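Local structure of diol-dehydratase (Roseburia inulinivorans, 5I2A) at residues E39-T44 / D125-G130; L381-W386 / K391-R396; T567-V572 / I660-E665. The protein dehydrates 1,2-propanediol, probably as a B12-independent lyase that works through a glycyl radical. One frame throughout, in Å; residues are numbered along the deposited sequence.

Contact 1 of 3, residues E39-T44 / D125-G130; sequences ESFKAT and DAYWKG
F41 and K42 of helix 32-43 meet Y127 and W128 of the loop after helix 115-125, with an aromatic edge-to-face pair at the heart of this helix-to-loop junction of the pyruvate formate lyase-like fold. W128 brings the edge of its six-membered ring over one face of F41, CH2 standing 3.5 Å above the plane of the F41 ring and over its centre. The ring centroids are 4.8 Å apart and the planes inclined at 57°, so the pair is tilted rather than strictly perpendicular. Tryptophan suits the place because it can give this edge while its NE1 bonds to T38 OG1 one turn back on the helix. Y127, its CG anti to the backbone N (chi1 180°), reaches out to the helix and is touched obliquely from two residues: F41 CB lies 3.7 Å from Y127 CE2, and K42 CG lies 3.6 Å from Y127 CE1. An alanine in place of F41 would keep that CB contact but would probably leave the W128 edge without the face it rests on and open a gap beside it. The Y127 hydroxyl finds its polar partner in E45. Lysine fits the exposed position of K42, its methylene chain running antiparallel to the tyrosine side chain until K42 CE comes 3.8 Å from Y127 CD1.

Contact 2 of 3, residues L381-W386 / K391-R396; sequences LSIRVW and KALLMR
I383 and V385 of strand 380-385 meet L393 and L394 of helix 391-402 through methyl and methine carbons alone, and neither the face nor the edge of a flat group takes part. The flat groups in the neighbourhood are turned to other partners: the R384 guanidinium, on the other side of the strand, pairs with D413, that of R396 pairs with E372, and the W386 indole gives its NE1 to D358.

What remains between strand and helix is a small apolar core. I383 carries most of it from the strand side. With CG1 anti to the backbone N (chi1 -178°) and the chain continuing outstretched, its CD1 is delivered to the helix, 3.8 Å from L393 CD2 and 4.0 Å from L394 CD2. The I383 and L393 side chains slide past each other in opposite directions, which brings the same CD1 alongside L393 CG as well. V385 lies farther along the strand and meets L394 at about a right angle, with V385 CG2 4.0 Å from L394 CD2, a methyl that is thus shared by both strand residues. Beta-branched residues suit the extended strand, and the leucines turn branched methyl ends toward it from a helix whose axis comes within 10.2 Å of the strand's at closest approach. L393 also packs on F365 and I368 of helix 362-374, and V385 on F781 of helix 766-781. The axes run at 145°, nearly antiparallel, as expected for the first strand and helix of a beta-alpha-beta crossover, here 380-385, 391-402 and 409-412.

Contact 3 of 3, residues T567-V572 / I660-E665; sequences TIKKLV and IDEVDE
K569 and K570, neighbours on helix 558-574, both bring their ammonium groups to the carboxylate of E662, in the first turn of helix 661-678. The K570 chain comes in over one face of the carboxylate, with CE above the plane and NZ brought down closer to it between the two oxygens. K570 NZ is 2.9 Å from E662 OE2, on the syn side and 16° out of plane, with a weak second bond of 3.0 Å from K570 NZ to E662 OE1. K569 meets E662 at a slant, on the side of OE2 turned away from OE1: K569 NZ donates to the anti lone pair of E662 OE2, 3.3 Å away. That oxygen therefore accepts from two lysines, which is likely to stabilise its negative charge. Lysine and glutamate suit the place because their long chains span helices whose axes are 11.5 Å apart at closest approach.

One step out, E665 adds a second acid, though the salt bridge from K569 NZ to E665 OE2 is long at 4.0 Å. K570 has another partner in E574 of its own helix. A turn about its CB-CG bond (chi2 -57°) contrasts with the outstretched K569, and the differing shapes let adjacent residues converge on one oxygen. V663, buried next to E662 in sequence, packs on D563 and Y566 of helix 558-574, while D661 and D664 both pair with K743.

Near a helix N-terminus, the negative charge of E662 would probably be favoured by the helix dipole. Two lysines in sequence facing acids spaced i, i+3 make a salt-bridge network at the surface, joining two helices that run roughly antiparallel at 133°.

The three contacts follow one another along the chain without touching. Contact 1 lies across the chain's centre from the other two, its centre 48 Å from that of contact 2 and 57 Å from that of contact 3. Contacts 2 and 3 are closer, with centres 37 Å and nearest atoms about 23 Å apart. Only contact 2 includes a strand: 380-385 belongs to a five-stranded sheet, consistent with one half of the barrel that encloses the active site in glycyl radical enzymes. Contact 1 joins helix to loop and contact 3 two helices, both farther from the chain's centre (29 and 32 Å, against 22 Å). The predicted radical site, G817, belongs to none of them.

Contact 1 of 3, residues E39-T44 / D125-G130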
loop_
_atom_site.group_PDB
_atom_site.type_symbol
_atom_site.label_atom_id
_atom_site.label_comp_id
_atom_site.label_asym_id
_atom_site.label_seq_id
_atom_site.Cartn_x
_atom_site.Cartn_y
_atom_site.Cartn_z
ATOM N N GLU A 39 19.619 4.811 -10.441
ATOM C CA GLU A 39 19.788 3.956 -11.603
ATOM C C GLU A 39 18.880 2.727 -11.549
ATOM O O GLU A 39 18.228 2.376 -12.529
ATOM C CB GLU A 39 21.241 3.519 -11.686
ATOM C CG GLU A 39 21.718 3.089 -13.026
ATOM C CD GLU A 39 23.228 3.206 -13.107
ATOM O OE1 GLU A 39 23.928 2.313 -12.592
ATOM O OE2 GLU A 39 23.708 4.218 -13.655
ATOM N N SER A 40 18.853 2.067 -10.401
ATOM C CA SER A 40 18.031 0.876 -10.252
ATOM C C SER A 40 16.532 1.193 -10.312
ATOM O O SER A 40 15.784 0.535 -11.026
ATOM C CB SER A 40 18.353 0.162 -8.947
ATOM O OG SER A 40 17.608 -1.036 -8.834
ATOM N N PHE A 41 16.097 2.193 -9.559
ATOM C CA PHE A 41 14.676 2.549 -9.536
ATOM C C PHE A 41 14.145 2.943 -10.930
ATOM O O PHE A 41 13.026 2.583 -11.295
ATOM C CB PHE A 41 14.426 3.671 -8.525
ATOM C CG PHE A 41 13.916 3.167 -7.197
ATOM C CD1 PHE A 41 14.736 2.420 -6.367
ATOM C CD2 PHE A 41 12.614 3.422 -6.795
ATOM C CE1 PHE A 41 14.260 1.940 -5.146
ATOM C CE2 PHE A 41 12.133 2.953 -5.585
ATOM C CZ PHE A 41 12.957 2.206 -4.762
ATOM N N LYS A 42 14.954 3.652 -11.709
ATOM C CA LYS A 42 14.575 3.971 -13.085
ATOM C C LYS A 42 14.351 2.700 -13.900
ATOM O O LYS A 42 13.518 2.687 -14.786
ATOM C CB LYS A 42 15.634 4.846 -13.762
ATOM C CG LYS A 42 15.676 6.292 -13.272
ATOM C CD LYS A 42 16.814 7.075 -13.963
ATOM C CE LYS A 42 16.782 8.547 -13.586
ATOM N NZ LYS A 42 17.999 9.296 -14.017
ATOM N N ALA A 43 15.085 1.633 -13.600
ATOM C CA ALA A 43 14.932 0.382 -14.340
ATOM C C ALA A 43 13.792 -0.514 -13.848
ATOM O O ALA A 43 13.448 -1.488 -14.505
ATOM C CB ALA A 43 16.240 -0.410 -14.312
ATOM N N THR A 44 13.211 -0.208 -12.699
ATOM C CA THR A 44 12.203 -1.102 -12.144
ATOM C C THR A 44 10.825 -0.459 -11.970
ATOM O O THR A 44 9.983 -1.010 -11.277
ATOM C CB THR A 44 12.642 -1.649 -10.768
ATOM O OG1 THR A 44 12.823 -0.559 -9.866
ATOM C CG2 THR A 44 13.934 -2.463 -10.881
ATOM N N ASP A 125 19.524 13.217 -7.279
ATOM C CA ASP A 125 18.422 13.577 -6.390
ATOM C C ASP A 125 17.146 13.964 -7.149
ATOM O O ASP A 125 16.040 13.772 -6.646
ATOM C CB ASP A 125 18.792 14.753 -5.487
ATOM C CG ASP A 125 19.843 14.415 -4.435
ATOM O OD1 ASP A 125 20.122 13.236 -4.168
ATOM O OD2 ASP A 125 20.390 15.374 -3.866
ATOM N N ALA A 126 17.306 14.547 -8.336
ATOM C CA ALA A 126 16.167 15.085 -9.067
ATOM C C ALA A 126 15.104 14.016 -9.285
ATOM O O ALA A 126 13.923 14.308 -9.295
ATOM C CB ALA A 126 16.611 15.677 -10.407
ATOM N N TYR A 127 15.545 12.779 -9.442
ATOM C CA TYR A 127 14.647 11.654 -9.601
ATOM C C TYR A 127 13.711 11.448 -8.403
ATOM O O TYR A 127 12.583 10.988 -8.568
ATOM C CB TYR A 127 15.446 10.370 -9.828
ATOM C CG TYR A 127 14.547 9.165 -10.000
ATOM C CD1 TYR A 127 13.870 8.944 -11.197
ATOM C CD2 TYR A 127 14.350 8.273 -8.960
ATOM C CE1 TYR A 127 13.036 7.852 -11.354
ATOM C CE2 TYR A 127 13.520 7.192 -9.101
ATOM C CZ TYR A 127 12.872 6.981 -10.305
ATOM O OH TYR A 127 12.065 5.893 -10.439
ATOM N N TRP A 128 14.195 11.779 -7.207
ATOM C CA TRP A 128 13.498 11.438 -5.969
ATOM C C TRP A 128 12.492 12.493 -5.551
ATOM O O TRP A 128 11.733 12.287 -4.609
ATOM C CB TRP A 128 14.519 11.161 -4.845
ATOM C CG TRP A 128 15.200 9.876 -5.155
ATOM C CD1 TRP A 128 16.381 9.712 -5.829
ATOM C CD2 TRP A 128 14.697 8.558 -4.898
ATOM N NE1 TRP A 128 16.648 8.380 -5.985
ATOM C CE2 TRP A 128 15.630 7.648 -5.424
ATOM C CE3 TRP A 128 13.551 8.061 -4.264
ATOM C CZ2 TRP A 128 15.459 6.273 -5.335
ATOM C CZ3 TRP A 128 13.384 6.700 -4.174
ATOM C CH2 TRP A 128 14.336 5.816 -4.707
ATOM N N LYS A 129 12.470 13.612 -6.270
ATOM C CA LYS A 129 11.469 14.644 -6.027
ATOM C C LYS A 129 10.075 14.034 -6.150
ATOM O O LYS A 129 9.761 13.413 -7.146
ATOM C CB LYS A 129 11.631 15.805 -7.006
ATOM C CG LYS A 129 10.605 16.908 -6.835
ATOM C CD LYS A 129 10.740 17.563 -5.476
ATOM C CE LYS A 129 9.875 18.823 -5.380
ATOM N NZ LYS A 129 10.044 19.511 -4.067
ATOM N N GLY A 130 9.257 14.187 -5.119
ATOM C CA GLY A 130 7.946 13.567 -5.112
ATOM C C GLY A 130 7.935 12.057 -4.894
ATOM O O GLY A 130 6.905 11.424 -5.082
#

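Contact 2 of 3, residues L381-W386 / K391-R396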
loop_
_atom_site.group_PDB
_atom_site.type_symbol
_atom_site.label_atom_id
_atom_site.label_comp_id
_atom_site.label_asym_id
_atom_site.label_seq_id
_atom_site.Cartn_x
_atom_site.Cartn_y
_atom_site.Cartn_z
ATOM N N LEU A 381 29.492 0.600 24.246
ATOM C CA LEU A 381 29.633 -0.560 25.109
ATOM C C LEU A 381 28.728 -0.482 26.334
ATOM O O LEU A 381 28.638 0.538 27.013
ATOM C CB LEU A 381 31.087 -0.725 25.555
ATOM C CG LEU A 381 31.380 -2.001 26.330
ATOM C CD1 LEU A 381 31.240 -3.202 25.417
ATOM C CD2 LEU A 381 32.784 -1.942 26.938
ATOM N N SER A 382 28.067 -1.589 26.613
ATOM C CA SER A 382 27.148 -1.658 27.729
ATOM C C SER A 382 27.393 -2.898 28.576
ATOM O O SER A 382 27.969 -3.881 28.110
ATOM C CB SER A 382 25.714 -1.655 27.208
ATOM O OG SER A 382 25.454 -0.485 26.482
ATOM N N ILE A 383 26.928 -2.868 29.815
ATOM C CA ILE A 383 26.961 -4.063 30.630
ATOM C C ILE A 383 25.610 -4.288 31.311
ATOM O O ILE A 383 24.976 -3.353 31.802
ATOM C CB ILE A 383 28.106 -4.002 31.683
ATOM C CG1 ILE A 383 28.161 -5.301 32.493
ATOM C CG2 ILE A 383 27.961 -2.766 32.584
ATOM C CD1 ILE A 383 29.458 -5.461 33.301
ATOM N N ARG A 384 25.152 -5.531 31.284
ATOM C CA ARG A 384 23.963 -5.915 32.018
ATOM C C ARG A 384 24.353 -6.303 33.441
ATOM O O ARG A 384 25.135 -7.218 33.642
ATOM C CB ARG A 384 23.246 -7.078 31.325
ATOM C CG ARG A 384 22.460 -6.681 30.095
ATOM C CD ARG A 384 21.796 -7.891 29.426
ATOM N NE ARG A 384 21.107 -8.753 30.383
ATOM C CZ ARG A 384 20.418 -9.839 30.041
ATOM N NH1 ARG A 384 20.302 -10.191 28.762
ATOM N NH2 ARG A 384 19.849 -10.576 30.980
ATOM N N VAL A 385 23.806 -5.587 34.414
ATOM C CA VAL A 385 24.031 -5.860 35.824
ATOM C C VAL A 385 22.841 -6.636 36.403
ATOM O O VAL A 385 21.685 -6.262 36.182
ATOM C CB VAL A 385 24.221 -4.551 36.627
ATOM C CG1 VAL A 385 24.436 -4.838 38.121
ATOM C CG2 VAL A 385 25.365 -3.740 36.061
ATOM N N TRP A 386 23.120 -7.724 37.116
ATOM C CA TRP A 386 22.079 -8.441 37.857
ATOM C C TRP A 386 22.652 -8.949 39.179
ATOM O O TRP A 386 23.855 -8.850 39.409
ATOM C CB TRP A 386 21.482 -9.582 37.016
ATOM C CG TRP A 386 22.338 -10.797 36.872
ATOM C CD1 TRP A 386 23.533 -10.894 36.222
ATOM C CD2 TRP A 386 22.038 -12.108 37.355
ATOM N NE1 TRP A 386 24.003 -12.179 36.288
ATOM C CE2 TRP A 386 23.103 -12.947 36.977
ATOM C CE3 TRP A 386 20.969 -12.654 38.075
ATOM C CZ2 TRP A 386 23.138 -14.305 37.297
ATOM C CZ3 TRP A 386 21.004 -14.007 38.400
ATOM C CH2 TRP A 386 22.082 -14.815 38.008
ATOM N N LYS A 391 31.592 -10.519 39.915
ATOM C CA LYS A 391 32.232 -9.369 40.530
ATOM C C LYS A 391 33.444 -8.937 39.703
ATOM O O LYS A 391 33.722 -7.748 39.564
ATOM C CB LYS A 391 32.651 -9.681 41.975
ATOM C CG LYS A 391 33.286 -8.487 42.720
ATOM C CD LYS A 391 33.730 -8.864 44.142
ATOM C CE LYS A 391 34.581 -7.774 44.816
ATOM N NZ LYS A 391 33.838 -6.504 45.050
ATOM N N ALA A 392 34.151 -9.907 39.136
ATOM C CA ALA A 392 35.320 -9.607 38.322
ATOM C C ALA A 392 34.939 -8.794 37.078
ATOM O O ALA A 392 35.688 -7.922 36.655
ATOM C CB ALA A 392 36.033 -10.890 37.915
ATOM N N LEU A 393 33.787 -9.091 36.487
ATOM C CA LEU A 393 33.373 -8.371 35.291
ATOM C C LEU A 393 32.962 -6.955 35.686
ATOM O O LEU A 393 33.308 -6.005 34.997
ATOM C CB LEU A 393 32.229 -9.097 34.557
ATOM C CG LEU A 393 31.844 -8.478 33.205
ATOM C CD1 LEU A 393 32.975 -8.598 32.181
ATOM C CD2 LEU A 393 30.540 -9.097 32.668
ATOM N N LEU A 394 32.250 -6.817 36.803
ATOM C CA LEU A 394 31.829 -5.498 37.279
ATOM C C LEU A 394 33.029 -4.617 37.590
ATOM O O LEU A 394 33.032 -3.432 37.258
ATOM C CB LEU A 394 30.940 -5.604 38.521
ATOM C CG LEU A 394 29.558 -6.254 38.348
ATOM C CD1 LEU A 394 28.780 -6.209 39.650
ATOM C CD2 LEU A 394 28.753 -5.605 37.212
ATOM N N MET A 395 34.047 -5.193 38.231
ATOM C CA MET A 395 35.247 -4.425 38.549
ATOM C C MET A 395 36.012 -4.034 37.277
ATOM O O MET A 395 36.523 -2.925 37.173
ATOM C CB MET A 395 36.144 -5.209 39.510
ATOM C CG MET A 395 35.547 -5.319 40.912
ATOM S SD MET A 395 35.578 -3.739 41.818
ATOM C CE MET A 395 37.316 -3.635 42.216
ATOM N N ARG A 396 36.072 -4.937 36.308
ATOM C CA ARG A 396 36.710 -4.625 35.039
ATOM C C ARG A 396 35.960 -3.509 34.294
ATOM O O ARG A 396 36.569 -2.657 33.649
ATOM C CB ARG A 396 36.785 -5.874 34.168
ATOM C CG ARG A 396 37.505 -5.668 32.877
ATOM C CD ARG A 396 39.015 -5.686 33.079
ATOM N NE ARG A 396 39.713 -5.540 31.809
ATOM C CZ ARG A 396 40.104 -4.374 31.302
ATOM N NH1 ARG A 396 39.867 -3.248 31.967
ATOM N NH2 ARG A 396 40.741 -4.335 30.134
#

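Contact 3 of 3, residues T567-V572 / I660-E665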
loop_
_atom_site.group_PDB
_atom_site.type_symbol
_atom_site.label_atom_id
_atom_site.label_comp_id
_atom_site.label_asym_id
_atom_site.label_seq_id
_atom_site.Cartn_x
_atom_site.Cartn_y
_atom_site.Cartn_z
ATOM N N THR A 567 8.198 25.285 42.606
ATOM C CA THR A 567 8.193 26.742 42.710
ATOM C C THR A 567 6.769 27.312 42.759
ATOM O O THR A 567 6.422 28.114 43.634
ATOM C CB THR A 567 8.925 27.376 41.539
ATOM O OG1 THR A 567 10.332 27.180 41.698
ATOM C CG2 THR A 567 8.612 28.878 41.440
ATOM N N ILE A 568 5.945 26.869 41.819
ATOM C CA ILE A 568 4.586 27.373 41.683
ATOM C C ILE A 568 3.744 27.002 42.891
ATOM O O ILE A 568 3.043 27.844 43.446
ATOM C CB ILE A 568 3.929 26.842 40.406
ATOM C CG1 ILE A 568 4.662 27.411 39.186
ATOM C CG2 ILE A 568 2.443 27.201 40.362
ATOM C CD1 ILE A 568 4.463 26.608 37.932
ATOM N N LYS A 569 3.846 25.744 43.307
ATOM C CA LYS A 569 3.102 25.256 44.455
ATOM C C LYS A 569 3.482 26.005 45.736
ATOM O O LYS A 569 2.601 26.452 46.466
ATOM C CB LYS A 569 3.321 23.758 44.636
ATOM C CG LYS A 569 2.453 23.130 45.700
ATOM C CD LYS A 569 2.948 21.735 46.050
ATOM C CE LYS A 569 1.881 20.932 46.786
ATOM N NZ LYS A 569 2.464 19.797 47.538
ATOM N N LYS A 570 4.780 26.161 45.986
ATOM C CA LYS A 570 5.274 26.796 47.213
ATOM C C LYS A 570 5.177 28.314 47.241
ATOM O O LYS A 570 4.550 28.876 48.129
ATOM C CB LYS A 570 6.727 26.422 47.462
ATOM C CG LYS A 570 6.917 25.040 48.003
ATOM C CD LYS A 570 6.152 24.837 49.283
ATOM C CE LYS A 570 6.317 23.417 49.763
ATOM N NZ LYS A 570 5.416 23.101 50.903
ATOM N N LEU A 571 5.783 28.980 46.268
ATOM C CA LEU A 571 5.897 30.433 46.309
ATOM C C LEU A 571 4.652 31.177 45.835
ATOM O O LEU A 571 4.419 32.299 46.259
ATOM C CB LEU A 571 7.100 30.892 45.489
ATOM C CG LEU A 571 8.432 30.291 45.920
ATOM C CD1 LEU A 571 9.571 30.955 45.177
ATOM C CD2 LEU A 571 8.596 30.440 47.423
ATOM N N VAL A 572 3.850 30.571 44.965
ATOM C CA VAL A 572 2.670 31.272 44.473
ATOM C C VAL A 572 1.400 30.915 45.263
ATOM O O VAL A 572 0.725 31.807 45.763
ATOM C CB VAL A 572 2.438 31.008 42.969
ATOM C CG1 VAL A 572 1.132 31.638 42.508
ATOM C CG2 VAL A 572 3.597 31.556 42.147
ATOM N N ILE A 660 14.488 15.071 48.679
ATOM C CA ILE A 660 13.410 15.799 49.329
ATOM C C ILE A 660 12.068 15.308 48.772
ATOM O O ILE A 660 11.746 15.570 47.620
ATOM C CB ILE A 660 13.527 17.320 49.107
ATOM C CG1 ILE A 660 14.926 17.844 49.480
ATOM C CG2 ILE A 660 12.406 18.062 49.857
ATOM C CD1 ILE A 660 15.280 17.730 50.950
ATOM N N ASP A 661 11.292 14.604 49.590
ATOM C CA ASP A 661 10.075 13.945 49.108
ATOM C C ASP A 661 9.073 14.875 48.445
ATOM O O ASP A 661 8.479 14.521 47.435
ATOM C CB ASP A 661 9.369 13.213 50.250
ATOM C CG ASP A 661 10.052 11.922 50.612
ATOM O OD1 ASP A 661 10.887 11.450 49.807
ATOM O OD2 ASP A 661 9.763 11.384 51.699
ATOM N N GLU A 662 8.875 16.059 49.007
ATOM C CA GLU A 662 7.827 16.920 48.487
ATOM C C GLU A 662 8.145 17.422 47.071
ATOM O O GLU A 662 7.243 17.576 46.258
ATOM C CB GLU A 662 7.567 18.102 49.418
ATOM C CG GLU A 662 6.232 18.758 49.072
ATOM C CD GLU A 662 5.937 19.997 49.872
ATOM O OE1 GLU A 662 6.818 20.426 50.654
ATOM O OE2 GLU A 662 4.817 20.537 49.708
ATOM N N VAL A 663 9.417 17.662 46.769
ATOM C CA VAL A 663 9.808 17.979 45.400
ATOM C C VAL A 663 9.712 16.742 44.530
ATOM O O VAL A 663 9.124 16.772 43.452
ATOM C CB VAL A 663 11.243 18.500 45.296
ATOM C CG1 VAL A 663 11.469 19.051 43.905
ATOM C CG2 VAL A 663 11.500 19.560 46.336
ATOM N N ASP A 664 10.297 15.650 45.010
ATOM C CA ASP A 664 10.443 14.455 44.194
ATOM C C ASP A 664 9.101 13.836 43.810
ATOM O O ASP A 664 8.985 13.223 42.748
ATOM C CB ASP A 664 11.308 13.427 44.910
ATOM C CG ASP A 664 12.737 13.918 45.130
ATOM O OD1 ASP A 664 13.114 14.952 44.533
ATOM O OD2 ASP A 664 13.479 13.271 45.892
ATOM N N GLU A 665 8.088 14.011 44.652
ATOM C CA GLU A 665 6.781 13.427 44.368
ATOM C C GLU A 665 6.182 14.132 43.152
ATOM O O GLU A 665 5.472 13.522 42.365
ATOM C CB GLU A 665 5.842 13.521 45.586
ATOM C CG GLU A 665 5.309 14.937 45.867
ATOM C CD GLU A 665 4.492 15.056 47.159
ATOM O OE1 GLU A 665 4.175 14.021 47.788
ATOM O OE2 GLU A 665 4.162 16.202 47.539
#